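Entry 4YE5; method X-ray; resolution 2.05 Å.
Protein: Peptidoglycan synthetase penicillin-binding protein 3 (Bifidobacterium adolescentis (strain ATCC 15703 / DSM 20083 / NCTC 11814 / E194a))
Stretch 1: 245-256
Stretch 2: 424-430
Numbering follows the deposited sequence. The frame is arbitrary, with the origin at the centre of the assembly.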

# COMPACT_ATOMS: atom_id res chain seq x y z
N ALA A 245 -10.15 -6.31 -2.80
CA ALA A 245 -11.14 -5.28 -2.52
C ALA A 245 -10.42 -4.02 -2.14
O ALA A 245 -9.33 -4.06 -1.55
CB ALA A 245 -12.05 -5.70 -1.37
N MSE A 246 -11.05 -2.89 -2.43
CA MSE A 246 -10.46 -1.59 -2.12
C MSE A 246 -11.55 -0.64 -1.67
O MSE A 246 -12.66 -0.67 -2.22
CB MSE A 246 -9.79 -1.01 -3.38
CG MSE A 246 -9.19 0.34 -3.17
SE MSE A 246 -8.28 0.80 -4.81
CE MSE A 246 -7.41 2.37 -4.20
N VAL A 247 -11.25 0.20 -0.69
CA VAL A 247 -12.17 1.24 -0.27
C VAL A 247 -11.47 2.59 -0.38
O VAL A 247 -10.39 2.78 0.19
CB VAL A 247 -12.64 1.05 1.21
CG1 VAL A 247 -13.54 2.23 1.63
CG2 VAL A 247 -13.38 -0.28 1.39
N GLN A 248 -12.06 3.52 -1.12
CA GLN A 248 -11.47 4.84 -1.30
C GLN A 248 -12.42 5.96 -0.84
O GLN A 248 -13.62 5.91 -1.10
CB GLN A 248 -11.12 5.04 -2.80
CG GLN A 248 -10.56 6.43 -3.14
CD GLN A 248 -9.95 6.47 -4.52
OE1 GLN A 248 -9.31 5.51 -4.95
NE2 GLN A 248 -10.16 7.56 -5.23
N ASP A 249 -11.87 6.95 -0.13
CA ASP A 249 -12.64 8.15 0.25
C ASP A 249 -12.84 9.06 -0.95
O ASP A 249 -11.86 9.55 -1.53
CB ASP A 249 -11.90 8.95 1.32
CG ASP A 249 -12.67 10.21 1.71
OD1 ASP A 249 -13.69 10.09 2.42
OD2 ASP A 249 -12.26 11.32 1.30
N VAL A 250 -14.09 9.32 -1.31
CA VAL A 250 -14.42 10.05 -2.53
C VAL A 250 -13.77 11.43 -2.61
O VAL A 250 -13.15 11.77 -3.61
CB VAL A 250 -15.95 10.20 -2.71
CG1 VAL A 250 -16.29 11.22 -3.80
CG2 VAL A 250 -16.55 8.85 -3.06
N GLN A 251 -13.90 12.23 -1.56
CA GLN A 251 -13.49 13.62 -1.71
C GLN A 251 -11.97 13.82 -1.66
O GLN A 251 -11.46 14.74 -2.30
CB GLN A 251 -14.22 14.53 -0.71
CG GLN A 251 -15.59 14.94 -1.28
CD GLN A 251 -16.46 15.69 -0.29
OE1 GLN A 251 -15.98 16.17 0.74
NE2 GLN A 251 -17.75 15.80 -0.60
N SER A 252 -11.25 12.96 -0.95
CA SER A 252 -9.81 13.15 -0.79
C SER A 252 -8.95 12.26 -1.69
O SER A 252 -7.81 12.60 -1.98
CB SER A 252 -9.42 12.90 0.67
OG SER A 252 -9.57 11.51 0.95
N GLY A 253 -9.49 11.13 -2.12
CA GLY A 253 -8.69 10.13 -2.81
C GLY A 253 -7.86 9.26 -1.89
O GLY A 253 -7.02 8.49 -2.34
N ASP A 254 -8.08 9.38 -0.58
CA ASP A 254 -7.37 8.55 0.40
C ASP A 254 -7.83 7.11 0.39
O ASP A 254 -9.03 6.84 0.27
CB ASP A 254 -7.58 9.08 1.82
CG ASP A 254 -6.79 10.33 2.09
OD1 ASP A 254 -5.98 10.73 1.22
OD2 ASP A 254 -6.96 10.91 3.19
N ILE A 255 -6.88 6.20 0.56
CA ILE A 255 -7.17 4.77 0.52
C ILE A 255 -7.38 4.22 1.93
O ILE A 255 -6.47 4.19 2.73
CB ILE A 255 -6.03 4.00 -0.17
CG1 ILE A 255 -5.86 4.55 -1.60
CG2 ILE A 255 -6.32 2.48 -0.16
CD1 ILE A 255 -4.75 3.90 -2.40
N LEU A 256 -8.61 3.80 2.24
CA LEU A 256 -8.92 3.38 3.61
C LEU A 256 -8.69 1.90 3.81
O LEU A 256 -8.53 1.45 4.95
CB LEU A 256 -10.38 3.68 3.92
CG LEU A 256 -10.72 5.02 4.58
CD1 LEU A 256 -9.71 6.13 4.32
CD2 LEU A 256 -12.06 5.43 4.08
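Stretch 2 (424-430) KKPQRII

Stretch 2 lies along Gly253 to Ile255, the segment leaving the turn of stretch 1, and is extended from Lys425 to Arg428, with no regular helix or strand; Ile429, at psi -23°, leaves the extended form. A single beta bridge joins Asp254 and Arg428 (CA to CA, 4.7 Å). The two chains run in the same direction: Gly253 faces Gln427 (CA to CA, 4.6 Å), Asp254 faces Arg428, and Ile255 faces Ile429 (CA to CA, 5.5 Å). Arg428 satisfies both of its backbone polar groups here, its N donating to Gly253 O (3.0 Å) and its O accepting from Ile255 N (3.0 Å), so the two bonds straddle Asp254. Gly253 O also receives a CA-H...O contact from Gln427 CA (3.3 Å). Gly253, at phi 79°, has a conformation suited to glycine; a CB there would lie 3.1 Å from Pro426 O.

The side chains extend the pairing. Asp254 CB points away, yet its carboxylate returns to take the Arg428 guanidinium edge-on: Arg428 NE donates to Asp254 OD1 and Arg428 NH2 to Asp254 OD2, both at 2.9 Å, in a two-pronged salt bridge. Upstream, Lys425 reaches out with chi2 to chi4 all t, and its NZ donates to Gln251 O (2.8 Å). On the buried side, Gln427 NE2 donates to Gln248 OE1 (2.7 Å, nearly linear at 169°), while Met246 CE, of selenomethionine, approaches Gln427 NE2 to 3.5 Å. Arg428 NH1, Gln248 NE2, Gln427 NE2 and Asp249 OD1 also have partners elsewhere in the structure. Beside this amide pair, Ile255 CD1 packs on Ile429 CB (4.3 Å).

Stretch 1 holds its own turn in shape. Asp249 OD2 accepts from Ser252 OG (2.7 Å) and Ser252 N (3.0 Å), Ser252 OG accepts from Asp254 N (3.0 Å), and Gly253 N donates to Asp249 O (2.9 Å).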

# COMPACT_ATOMS: atom_id res chain seq x y z
N LYS A 424 -10.69 14.14 -11.03
CA LYS A 424 -9.84 13.03 -10.61
C LYS A 424 -8.70 13.55 -9.75
O LYS A 424 -7.93 14.43 -10.18
CB LYS A 424 -9.25 12.28 -11.82
CG LYS A 424 -8.40 11.06 -11.42
CD LYS A 424 -8.16 10.10 -12.59
CE LYS A 424 -7.18 10.67 -13.60
NZ LYS A 424 -5.81 10.80 -13.04
N LYS A 425 -8.59 13.03 -8.54
CA LYS A 425 -7.45 13.33 -7.67
C LYS A 425 -6.39 12.24 -7.71
O LYS A 425 -6.70 11.08 -7.96
CB LYS A 425 -7.91 13.52 -6.23
CG LYS A 425 -8.58 14.86 -5.98
CD LYS A 425 -8.67 15.13 -4.50
CE LYS A 425 -9.15 16.52 -4.21
NZ LYS A 425 -9.51 16.64 -2.78
N PRO A 426 -5.13 12.61 -7.46
CA PRO A 426 -4.16 11.53 -7.25
C PRO A 426 -4.55 10.76 -5.98
O PRO A 426 -4.93 11.39 -4.99
CB PRO A 426 -2.83 12.27 -7.06
CG PRO A 426 -3.24 13.65 -6.57
CD PRO A 426 -4.54 13.94 -7.27
N GLN A 427 -4.51 9.44 -6.00
CA GLN A 427 -4.81 8.70 -4.78
C GLN A 427 -3.69 8.85 -3.77
O GLN A 427 -2.56 9.17 -4.14
CB GLN A 427 -5.03 7.22 -5.09
CG GLN A 427 -6.35 6.99 -5.80
CD GLN A 427 -6.27 5.79 -6.71
OE1 GLN A 427 -5.34 5.68 -7.53
NE2 GLN A 427 -7.24 4.89 -6.60
N ARG A 428 -4.01 8.63 -2.50
CA ARG A 428 -3.01 8.75 -1.43
C ARG A 428 -3.07 7.55 -0.50
O ARG A 428 -4.15 7.11 -0.13
CB ARG A 428 -3.23 10.02 -0.61
CG ARG A 428 -2.09 10.33 0.34
CD ARG A 428 -2.20 11.74 0.96
NE ARG A 428 -3.39 11.85 1.81
CZ ARG A 428 -3.48 12.61 2.90
NH1 ARG A 428 -2.44 13.32 3.32
NH2 ARG A 428 -4.61 12.63 3.60
N ILE A 429 -1.91 7.02 -0.12
CA ILE A 429 -1.87 6.00 0.90
C ILE A 429 -0.95 6.40 2.07
O ILE A 429 -1.10 5.89 3.19
CB ILE A 429 -1.45 4.62 0.32
CG1 ILE A 429 -1.79 3.50 1.31
CG2 ILE A 429 0.01 4.63 -0.09
CD1 ILE A 429 -1.69 2.12 0.70
N ILE A 430 -0.00 7.31 1.81
CA ILE A 430 0.82 7.87 2.88
C ILE A 430 0.22 9.21 3.33
O ILE A 430 0.24 10.19 2.59
CB ILE A 430 2.29 8.10 2.43
CG1 ILE A 430 2.92 6.81 1.92
CG2 ILE A 430 3.11 8.68 3.58
CD1 ILE A 430 2.88 5.64 2.90